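Local coordinates for protein possible thiamine biosynthesis enzyme (Candida albicans, PDB 2X7P) that is of unproven function but probably binds a small solute, perhaps one linked to thiamine biosynthesis, in the cleft between two lobes, at residues P98-V103 and Q195-W200; T16-Y21 and E66-I71; D92-S97 and V262-R267. The protein carries 1 engineered substitution. One frame throughout, in Å; residues are numbered along the deposited sequence.

Contact 1 (P98-V103 and Q195-W200). With CO2 (carbon dioxide), chain L.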
loop_
_atom_site.group_PDB
_atom_site.type_symbol
_atom_site.label_atom_id
_atom_site.label_comp_id
_atom_site.label_asym_id
_atom_site.label_seq_id
_atom_site.Cartn_x
_atom_site.Cartn_y
_atom_site.Cartn_z
ATOM N N PRO A 98 8.686 4.543 2.131
ATOM C CA PRO A 98 7.320 4.999 2.409
ATOM C C PRO A 98 6.582 5.418 1.142
ATOM O O PRO A 98 7.192 5.544 0.080
ATOM C CB PRO A 98 7.544 6.219 3.302
ATOM C CG PRO A 98 8.859 6.755 2.862
ATOM C CD PRO A 98 9.691 5.555 2.500
ATOM N N LEU A 99 5.275 5.631 1.261
ATOM C CA LEU A 99 4.466 6.079 0.136
ATOM C C LEU A 99 4.350 7.597 0.160
ATOM O O LEU A 99 4.150 8.194 1.218
ATOM C CB LEU A 99 3.075 5.445 0.189
ATOM C CG LEU A 99 2.265 5.488 -1.108
ATOM C CD1 LEU A 99 2.904 4.593 -2.157
ATOM C CD2 LEU A 99 0.822 5.078 -0.863
ATOM N N LEU A 100 4.476 8.220 -1.007
ATOM C CA LEU A 100 4.400 9.672 -1.105
ATOM C C LEU A 100 2.993 10.135 -1.464
ATOM O O LEU A 100 2.515 9.899 -2.573
ATOM C CB LEU A 100 5.405 10.197 -2.133
ATOM C CG LEU A 100 5.431 11.714 -2.339
ATOM C CD1 LEU A 100 5.705 12.430 -1.024
ATOM C CD2 LEU A 100 6.465 12.095 -3.387
ATOM N N TRP A 101 2.334 10.793 -0.515
ATOM C CA TRP A 101 0.996 11.326 -0.738
ATOM C C TRP A 101 1.055 12.800 -1.120
ATOM O O TRP A 101 1.712 13.599 -0.455
ATOM C CB TRP A 101 0.128 11.140 0.509
ATOM C CG TRP A 101 -0.277 9.719 0.759
ATOM C CD1 TRP A 101 0.498 8.725 1.281
ATOM C CD2 TRP A 101 -1.560 9.134 0.503
ATOM N NE1 TRP A 101 -0.221 7.557 1.363
ATOM C CE2 TRP A 101 -1.488 7.782 0.892
ATOM C CE3 TRP A 101 -2.762 9.623 -0.019
ATOM C CZ2 TRP A 101 -2.572 6.913 0.776
ATOM C CZ3 TRP A 101 -3.836 8.759 -0.133
ATOM C CH2 TRP A 101 -3.734 7.419 0.262
ATOM N N ALA A 102 0.364 13.153 -2.198
ATOM C CA ALA A 102 0.319 14.535 -2.657
ATOM C C ALA A 102 -1.004 15.194 -2.278
ATOM O O ALA A 102 -2.074 14.621 -2.479
ATOM C CB ALA A 102 0.537 14.601 -4.160
ATOM N N VAL A 103 -0.919 16.398 -1.723
ATOM C CA VAL A 103 -2.108 17.171 -1.386
ATOM C C VAL A 103 -2.467 18.080 -2.557
ATOM O O VAL A 103 -1.700 18.974 -2.915
ATOM C CB VAL A 103 -1.890 18.018 -0.120
ATOM C CG1 VAL A 103 -3.170 18.750 0.252
ATOM C CG2 VAL A 103 -1.420 17.142 1.031
ATOM N N GLN A 195 3.054 17.946 0.041
ATOM C CA GLN A 195 3.367 16.524 -0.059
ATOM C C GLN A 195 3.616 15.944 1.328
ATOM O O GLN A 195 4.197 16.606 2.187
ATOM C CB GLN A 195 4.599 16.296 -0.937
ATOM C CG GLN A 195 4.394 16.600 -2.410
ATOM C CD GLN A 195 5.627 16.285 -3.238
ATOM O OE1 GLN A 195 6.699 16.019 -2.695
ATOM N NE2 GLN A 195 5.478 16.311 -4.556
ATOM N N ILE A 196 3.179 14.708 1.544
ATOM C CA ILE A 196 3.349 14.055 2.838
ATOM C C ILE A 196 3.726 12.585 2.685
ATOM O O ILE A 196 3.035 11.825 2.007
ATOM C CB ILE A 196 2.067 14.147 3.690
ATOM C CG1 ILE A 196 1.696 15.608 3.954
ATOM C CG2 ILE A 196 2.250 13.408 5.006
ATOM C CD1 ILE A 196 2.675 16.333 4.852
ATOM N N TYR A 197 4.823 12.189 3.321
ATOM C CA TYR A 197 5.230 10.789 3.337
ATOM C C TYR A 197 4.489 10.024 4.426
ATOM O O TYR A 197 4.087 10.600 5.437
ATOM C CB TYR A 197 6.738 10.663 3.559
ATOM C CG TYR A 197 7.571 10.888 2.318
ATOM C CD1 TYR A 197 7.664 9.911 1.335
ATOM C CD2 TYR A 197 8.275 12.071 2.135
ATOM C CE1 TYR A 197 8.427 10.109 0.201
ATOM C CE2 TYR A 197 9.041 12.277 1.003
ATOM C CZ TYR A 197 9.114 11.294 0.040
ATOM O OH TYR A 197 9.876 11.494 -1.088
ATOM N N THR A 198 4.308 8.726 4.212
ATOM C CA THR A 198 3.733 7.864 5.235
ATOM C C THR A 198 4.801 7.527 6.268
ATOM O O THR A 198 5.935 7.212 5.910
ATOM C CB THR A 198 3.185 6.556 4.637
ATOM O OG1 THR A 198 4.244 5.847 3.980
ATOM C CG2 THR A 198 2.077 6.845 3.637
ATOM N N PRO A 199 4.442 7.602 7.557
ATOM C CA PRO A 199 5.378 7.284 8.641
ATOM C C PRO A 199 5.894 5.855 8.531
ATOM O O PRO A 199 6.984 5.549 9.014
ATOM C CB PRO A 199 4.516 7.430 9.899
ATOM C CG PRO A 199 3.409 8.344 9.501
ATOM C CD PRO A 199 3.129 8.033 8.064
ATOM N N TRP A 200 5.109 4.993 7.892
ATOM C CA TRP A 200 5.426 3.574 7.794
ATOM C C TRP A 200 5.927 3.198 6.405
ATOM O O TRP A 200 5.903 4.012 5.482
ATOM C CB TRP A 200 4.182 2.749 8.120
ATOM C CG TRP A 200 2.986 3.156 7.311
ATOM C CD1 TRP A 200 2.682 2.762 6.040
ATOM C CD2 TRP A 200 1.939 4.048 7.714
ATOM N NE1 TRP A 200 1.511 3.349 5.629
ATOM C CE2 TRP A 200 1.033 4.142 6.639
ATOM C CE3 TRP A 200 1.677 4.771 8.882
ATOM C CZ2 TRP A 200 -0.113 4.931 6.696
ATOM C CZ3 TRP A 200 0.538 5.554 8.935
ATOM C CH2 TRP A 200 -0.343 5.628 7.849
HETATM C C CO2 L . -4.536 6.073 -2.995
HETATM O O1 CO2 L . -3.601 6.539 -3.631
HETATM O O2 CO2 L . -5.471 5.607 -2.360
#

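Contact 2 (T16-Y21 and E66-I71)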
loop_
_atom_site.group_PDB
_atom_site.type_symbol
_atom_site.label_atom_id
_atom_site.label_comp_id
_atom_site.label_asym_id
_atom_site.label_seq_id
_atom_site.Cartn_x
_atom_site.Cartn_y
_atom_site.Cartn_z
ATOM N N THR A 16 -0.778 -25.235 -4.713
ATOM C CA THR A 16 -0.945 -24.104 -5.617
ATOM C C THR A 16 -1.196 -22.823 -4.831
ATOM O O THR A 16 -2.028 -22.794 -3.925
ATOM C CB THR A 16 -2.112 -24.335 -6.596
ATOM O OG1 THR A 16 -1.838 -25.484 -7.407
ATOM C CG2 THR A 16 -2.304 -23.122 -7.494
ATOM N N LEU A 17 -0.470 -21.766 -5.180
ATOM C CA LEU A 17 -0.634 -20.476 -4.520
ATOM C C LEU A 17 -1.278 -19.445 -5.438
ATOM O O LEU A 17 -0.769 -19.160 -6.523
ATOM C CB LEU A 17 0.711 -19.945 -4.021
ATOM C CG LEU A 17 1.328 -20.621 -2.798
ATOM C CD1 LEU A 17 2.640 -19.946 -2.436
ATOM C CD2 LEU A 17 0.363 -20.585 -1.624
ATOM N N LYS A 18 -2.400 -18.888 -4.997
ATOM C CA LYS A 18 -3.050 -17.806 -5.722
ATOM C C LYS A 18 -2.662 -16.471 -5.097
ATOM O O LYS A 18 -3.079 -16.151 -3.985
ATOM C CB LYS A 18 -4.569 -17.983 -5.708
ATOM C CG LYS A 18 -5.039 -19.314 -6.275
ATOM C CD LYS A 18 -6.552 -19.354 -6.420
ATOM C CE LYS A 18 -7.037 -18.313 -7.418
ATOM N NZ LYS A 18 -8.517 -18.346 -7.584
ATOM N N VAL A 19 -1.854 -15.698 -5.816
ATOM C CA VAL A 19 -1.346 -14.435 -5.292
ATOM C C VAL A 19 -2.095 -13.238 -5.866
ATOM O O VAL A 19 -2.041 -12.977 -7.067
ATOM C CB VAL A 19 0.160 -14.274 -5.576
ATOM C CG1 VAL A 19 0.657 -12.935 -5.056
ATOM C CG2 VAL A 19 0.942 -15.421 -4.953
ATOM N N ALA A 20 -2.793 -12.514 -4.997
ATOM C CA ALA A 20 -3.519 -11.318 -5.402
ATOM C C ALA A 20 -2.622 -10.089 -5.299
ATOM O O ALA A 20 -2.215 -9.698 -4.206
ATOM C CB ALA A 20 -4.766 -11.139 -4.550
ATOM N N TYR A 21 -2.314 -9.486 -6.442
ATOM C CA TYR A 21 -1.441 -8.319 -6.476
ATOM C C TYR A 21 -2.155 -7.116 -7.078
ATOM O O TYR A 21 -3.274 -7.228 -7.578
ATOM C CB TYR A 21 -0.175 -8.624 -7.278
ATOM C CG TYR A 21 -0.397 -8.663 -8.772
ATOM C CD1 TYR A 21 -0.975 -9.770 -9.380
ATOM C CD2 TYR A 21 -0.036 -7.590 -9.576
ATOM C CE1 TYR A 21 -1.182 -9.809 -10.746
ATOM C CE2 TYR A 21 -0.238 -7.619 -10.942
ATOM C CZ TYR A 21 -0.812 -8.730 -11.522
ATOM O OH TYR A 21 -1.016 -8.764 -12.883
ATOM N N GLU A 66 -10.359 -16.956 -1.443
ATOM C CA GLU A 66 -10.242 -16.954 -2.896
ATOM C C GLU A 66 -8.783 -16.826 -3.327
ATOM O O GLU A 66 -8.423 -17.186 -4.449
ATOM C CB GLU A 66 -11.083 -15.833 -3.509
ATOM C CG GLU A 66 -12.579 -15.994 -3.285
ATOM C CD GLU A 66 -13.392 -14.905 -3.957
ATOM O OE1 GLU A 66 -13.652 -15.020 -5.174
ATOM O OE2 GLU A 66 -13.777 -13.936 -3.270
ATOM N N VAL A 67 -7.947 -16.312 -2.429
ATOM C CA VAL A 67 -6.516 -16.193 -2.687
ATOM C C VAL A 67 -5.709 -16.607 -1.461
ATOM O O VAL A 67 -6.200 -16.548 -0.334
ATOM C CB VAL A 67 -6.121 -14.756 -3.086
ATOM C CG1 VAL A 67 -6.886 -14.317 -4.328
ATOM C CG2 VAL A 67 -6.365 -13.797 -1.933
ATOM N N ASP A 68 -4.467 -17.024 -1.687
ATOM C CA ASP A 68 -3.594 -17.452 -0.601
ATOM C C ASP A 68 -2.766 -16.295 -0.052
ATOM O O ASP A 68 -2.573 -16.175 1.157
ATOM C CB ASP A 68 -2.667 -18.576 -1.070
ATOM C CG ASP A 68 -3.415 -19.854 -1.391
ATOM O OD1 ASP A 68 -4.272 -20.263 -0.579
ATOM O OD2 ASP A 68 -3.141 -20.453 -2.451
ATOM N N ILE A 69 -2.279 -15.444 -0.951
ATOM C CA ILE A 69 -1.401 -14.343 -0.570
ATOM C C ILE A 69 -1.870 -13.020 -1.167
ATOM O O ILE A 69 -2.431 -12.987 -2.262
ATOM C CB ILE A 69 0.053 -14.615 -1.011
ATOM C CG1 ILE A 69 0.562 -15.917 -0.391
ATOM C CG2 ILE A 69 0.958 -13.454 -0.631
ATOM C CD1 ILE A 69 1.976 -16.271 -0.791
ATOM N N ALA A 70 -1.639 -11.934 -0.438
ATOM C CA ALA A 70 -1.994 -10.603 -0.913
ATOM C C ALA A 70 -0.860 -9.614 -0.662
ATOM O O ALA A 70 -0.196 -9.665 0.373
ATOM C CB ALA A 70 -3.276 -10.125 -0.246
ATOM N N ILE A 71 -0.640 -8.717 -1.617
ATOM C CA ILE A 71 0.397 -7.703 -1.493
ATOM C C ILE A 71 -0.184 -6.309 -1.711
ATOM O O ILE A 71 -0.435 -5.902 -2.844
ATOM C CB ILE A 71 1.543 -7.944 -2.497
ATOM C CG1 ILE A 71 2.135 -9.342 -2.301
ATOM C CG2 ILE A 71 2.619 -6.879 -2.350
ATOM C CD1 ILE A 71 3.238 -9.682 -3.278
#

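Contact 3 (D92-S97 and V262-R267)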
loop_
_atom_site.group_PDB
_atom_site.type_symbol
_atom_site.label_atom_id
_atom_site.label_comp_id
_atom_site.label_asym_id
_atom_site.label_seq_id
_atom_site.Cartn_x
_atom_site.Cartn_y
_atom_site.Cartn_z
ATOM N N ASP A 92 5.651 -10.250 5.879
ATOM C CA ASP A 92 6.897 -9.518 5.694
ATOM C C ASP A 92 6.672 -8.202 4.956
ATOM O O ASP A 92 5.585 -7.947 4.440
ATOM C CB ASP A 92 7.904 -10.384 4.934
ATOM C CG ASP A 92 9.342 -10.044 5.269
ATOM O OD1 ASP A 92 9.591 -8.940 5.796
ATOM O OD2 ASP A 92 10.224 -10.888 5.012
ATOM N N THR A 93 7.708 -7.370 4.913
ATOM C CA THR A 93 7.651 -6.090 4.219
ATOM C C THR A 93 8.030 -6.250 2.751
ATOM O O THR A 93 9.047 -6.861 2.428
ATOM C CB THR A 93 8.592 -5.060 4.870
ATOM O OG1 THR A 93 8.178 -4.815 6.220
ATOM C CG2 THR A 93 8.576 -3.751 4.093
ATOM N N TYR A 94 7.207 -5.699 1.865
ATOM C CA TYR A 94 7.470 -5.770 0.432
ATOM C C TYR A 94 8.247 -4.545 -0.044
ATOM O O TYR A 94 9.199 -4.664 -0.816
ATOM C CB TYR A 94 6.162 -5.910 -0.350
ATOM C CG TYR A 94 6.352 -6.004 -1.849
ATOM C CD1 TYR A 94 7.010 -7.087 -2.416
ATOM C CD2 TYR A 94 5.865 -5.017 -2.694
ATOM C CE1 TYR A 94 7.186 -7.180 -3.783
ATOM C CE2 TYR A 94 6.033 -5.101 -4.064
ATOM C CZ TYR A 94 6.695 -6.186 -4.603
ATOM O OH TYR A 94 6.866 -6.277 -5.967
ATOM N N VAL A 95 7.833 -3.371 0.422
ATOM C CA VAL A 95 8.523 -2.129 0.096
ATOM C C VAL A 95 8.948 -1.404 1.368
ATOM O O VAL A 95 8.113 -1.032 2.192
ATOM C CB VAL A 95 7.645 -1.196 -0.758
ATOM C CG1 VAL A 95 8.340 0.141 -0.963
ATOM C CG2 VAL A 95 7.324 -1.848 -2.093
ATOM N N LYS A 96 10.253 -1.208 1.520
ATOM C CA LYS A 96 10.804 -0.585 2.716
ATOM C C LYS A 96 10.568 0.924 2.725
ATOM O O LYS A 96 10.330 1.519 3.776
ATOM C CB LYS A 96 12.299 -0.893 2.833
ATOM C CG LYS A 96 12.951 -0.379 4.105
ATOM C CD LYS A 96 14.401 -0.832 4.196
ATOM C CE LYS A 96 15.067 -0.319 5.462
ATOM N NZ LYS A 96 15.104 1.168 5.507
ATOM N N SER A 97 10.633 1.537 1.547
ATOM C CA SER A 97 10.422 2.974 1.421
ATOM C C SER A 97 8.950 3.333 1.615
ATOM O O SER A 97 8.067 2.534 1.306
ATOM C CB SER A 97 10.921 3.473 0.063
ATOM O OG SER A 97 10.289 2.780 -0.999
ATOM N N VAL A 262 11.813 4.619 -4.861
ATOM C CA VAL A 262 11.366 3.333 -4.337
ATOM C C VAL A 262 12.508 2.416 -3.913
ATOM O O VAL A 262 13.485 2.239 -4.640
ATOM C CB VAL A 262 10.476 2.591 -5.353
ATOM C CG1 VAL A 262 10.202 1.170 -4.882
ATOM C CG2 VAL A 262 9.177 3.349 -5.564
ATOM N N GLU A 263 12.372 1.838 -2.725
ATOM C CA GLU A 263 13.316 0.843 -2.238
ATOM C C GLU A 263 12.575 -0.403 -1.770
ATOM O O GLU A 263 11.944 -0.399 -0.714
ATOM C CB GLU A 263 14.155 1.402 -1.089
ATOM C CG GLU A 263 15.089 0.376 -0.466
ATOM C CD GLU A 263 15.765 0.881 0.793
ATOM O OE1 GLU A 263 15.544 2.053 1.163
ATOM O OE2 GLU A 263 16.518 0.102 1.413
ATOM N N PHE A 264 12.646 -1.466 -2.563
ATOM C CA PHE A 264 12.039 -2.733 -2.182
ATOM C C PHE A 264 12.836 -3.378 -1.053
ATOM O O PHE A 264 14.000 -3.041 -0.834
ATOM C CB PHE A 264 11.957 -3.678 -3.382
ATOM C CG PHE A 264 11.057 -3.189 -4.480
ATOM C CD1 PHE A 264 9.697 -3.448 -4.445
ATOM C CD2 PHE A 264 11.569 -2.470 -5.547
ATOM C CE1 PHE A 264 8.864 -3.000 -5.452
ATOM C CE2 PHE A 264 10.742 -2.019 -6.558
ATOM C CZ PHE A 264 9.388 -2.284 -6.510
ATOM N N ASN A 265 12.203 -4.298 -0.336
ATOM C CA ASN A 265 12.864 -4.998 0.758
ATOM C C ASN A 265 13.724 -6.151 0.251
ATOM O O ASN A 265 13.252 -7.280 0.122
ATOM C CB ASN A 265 11.834 -5.512 1.764
ATOM C CG ASN A 265 12.472 -6.226 2.939
ATOM O OD1 ASN A 265 13.669 -6.084 3.192
ATOM N ND2 ASN A 265 11.674 -6.998 3.666
ATOM N N SER A 266 14.988 -5.858 -0.034
ATOM C CA SER A 266 15.910 -6.863 -0.550
ATOM C C SER A 266 16.243 -7.913 0.505
ATOM O O SER A 266 16.912 -8.906 0.215
ATOM C CB SER A 266 17.195 -6.204 -1.056
ATOM O OG SER A 266 17.858 -5.514 -0.012
ATOM N N ARG A 267 15.773 -7.690 1.727
ATOM C CA ARG A 267 16.024 -8.616 2.825
ATOM C C ARG A 267 14.785 -9.447 3.134
ATOM O O ARG A 267 14.751 -10.176 4.124
ATOM C CB ARG A 267 16.457 -7.853 4.076
ATOM C CG ARG A 267 17.617 -6.901 3.852
ATOM C CD ARG A 267 17.975 -6.161 5.130
ATOM N NE ARG A 267 19.086 -5.238 4.925
ATOM C CZ ARG A 267 20.364 -5.600 4.922
ATOM N NH1 ARG A 267 20.692 -6.871 5.110
ATOM N NH2 ARG A 267 21.314 -4.696 4.728
HETATM O O HOH W 1 12.003 -7.766 6.312
#

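Contact 1 (P98-V103 and Q195-W200)
Leu100 lays its methyl CD1 squarely over the ring of Tyr197, 3.7 Å from the ring centroid and only 9° off the ring normal, a CH-pi contact between neighbours of an antiparallel non-hydrogen-bonded pair. With CG anti to the backbone N (chi1 180°), the branch is placed so that CD1 covers the ring, while Pro98 CG approaches the same ring obliquely at CD1. On the other face of the sheet Trp101 and Ile196 form the hydrogen-bonded pair, with Ile196 N reaching Trp101 O at 2.7 Å and Trp101 N returning a bond to Ile196 O. The indole turns its edge to Thr198, whose methyl CG2 lies near the ring plane, 3.3 Å from Trp101 NE1. Beside Leu99, Thr198 bonds through its hydroxyl: OG1 accepts from Leu99 N at 2.9 Å across the contact and donates to Trp200 O within its own segment. Threonine suits this place, offering a hydroxyl to the backbone and a methyl to the indole. Trp101 CH2 also touches the carbon of a bound carbon dioxide at 3.6 Å. In this lobe of a probable two-lobed binding protein, strand 190-197 forms the edge of a five-stranded mixed sheet, with 100-106 next inside; helix 178-186 covers the Leu100 face through Tyr178, and Met133 of helix 129-141 packs on Trp101 and Ile196.

Contact 2 (T16-Y21 and E66-I71)
Asp68 lies across the side chain of Leu17 at about a right angle, its OD2 3.6 Å from Leu17 CD2. The same oxygen accepts from Lys18 N at 3.1 Å, on its anti side and 30° out of the carboxylate plane. With CG beside its own backbone N (chi1 -67°), the carboxylate reaches the neighbouring segment at Lys18. Lys18 O receives two donors, Asp68 N at 2.8 Å and Ile69 N at 3.2 Å, the latter nearly straight at 171°. Parallel pairing continues with Ala20 N to Ile69 O and Ile71 N to Ala20 O. On one face, Val19 and Ile69 lie side by side and point the same way, Val19 CG2 4.1 Å from Ile69 CB, while Leu17 CD1 meets Ile69 CD1; Phe222 of helix 216-234 packs against all three side chains. On the other, the small Ala20 accommodates Val67, its CB 3.8 Å from Val67 CG1, beneath helix 55-63. Beta-branched Val19 and Ile69 suit the face under helix 216-234 in this layered alpha/beta lobe, since they favour extended backbone. Lys18 bends at chi3 and makes a weak bond from NZ to Glu66 O. The buried Asp68 has support beyond the segments: OD1 forms a salt bridge with Lys215 and accepts from Ser211. Thr16 O and Asp68 OD2, two acceptors 3.0 Å apart, are not bonded to each other, but Lys215 NZ serves both Thr16 O and the carboxylate, which would offset their repulsion. Held in this way, the carboxylate probably stays ionised and joins the strand pair to the region leading into helix 216-234.

Contact 3 (D92-S97 and V262-R267)
A single backbone bridge, Val95 with Phe264, joins the edge strand 88-95 to the loop between helices 252-259 and 275-288. Around it Asn265 N donates to Tyr94 O at 3.1 Å, approaching from above the carbonyl plane, and Glu263 O accepts from both Lys96 N and Ser97 N, the latter on a lone pair. Ser97 closes this end: its OG, set between backbone N and carbonyl carbon (chi1 57°), accepts from Glu263 N at 2.9 Å along an almost straight bond of 172°. Segment 92-97 here leaves the sheet of one lobe and leads to strand 100-106 in the sheet of the other, consistent with the interlobe connections of periplasmic-type binding proteins. Asn265 makes the polar bonds at the far end of the contact. Its amide ND2 donates to Thr93 O at 2.9 Å, which lies in the amide plane, and also to a water that bonds Asp92 OD1. OD1 of the asparagine reaches onward along its own chain to accept from Arg267 N, making an Asx turn. An asparagine suits this place because one flat group supplies a donor to the strand and an acceptor to its own turn. The chain turns a corner at Tyr94, whose ring packs against Phe264, which presents its edge to the tyrosine's face, offset, with centroids 5.5 Å apart and planes at 71°. Val95 CG2 approaches Phe264 CD1 at 3.7 Å. Tyr94 OH bonds to Phe26 O, and Tyr233 of helix 216-234 adds a further edge-to-face ring partner to Phe264.

All three contacts are largely buried, with exposed residues on their margins. Contacts 1 and 2 each pair adjacent strands, antiparallel in one five-stranded sheet and parallel in the other, and lie on opposite sides of the chain's centre, about 27 Å apart between centres. Contact 3 instead joins a strand end to an irregular loop, so side-chain amide, hydroxyl and water bonds do more of the work there. It reaches the same sheet as contact 2, touching it where Ile71 CG2 packs 3.8 Å from Tyr94 CD2, and runs directly into contact 1 in sequence at Ser97 and Pro98. Contacts 1 and 2 thus belong to the sheets of different lobes, while contact 3 lies by the chain's passage between them.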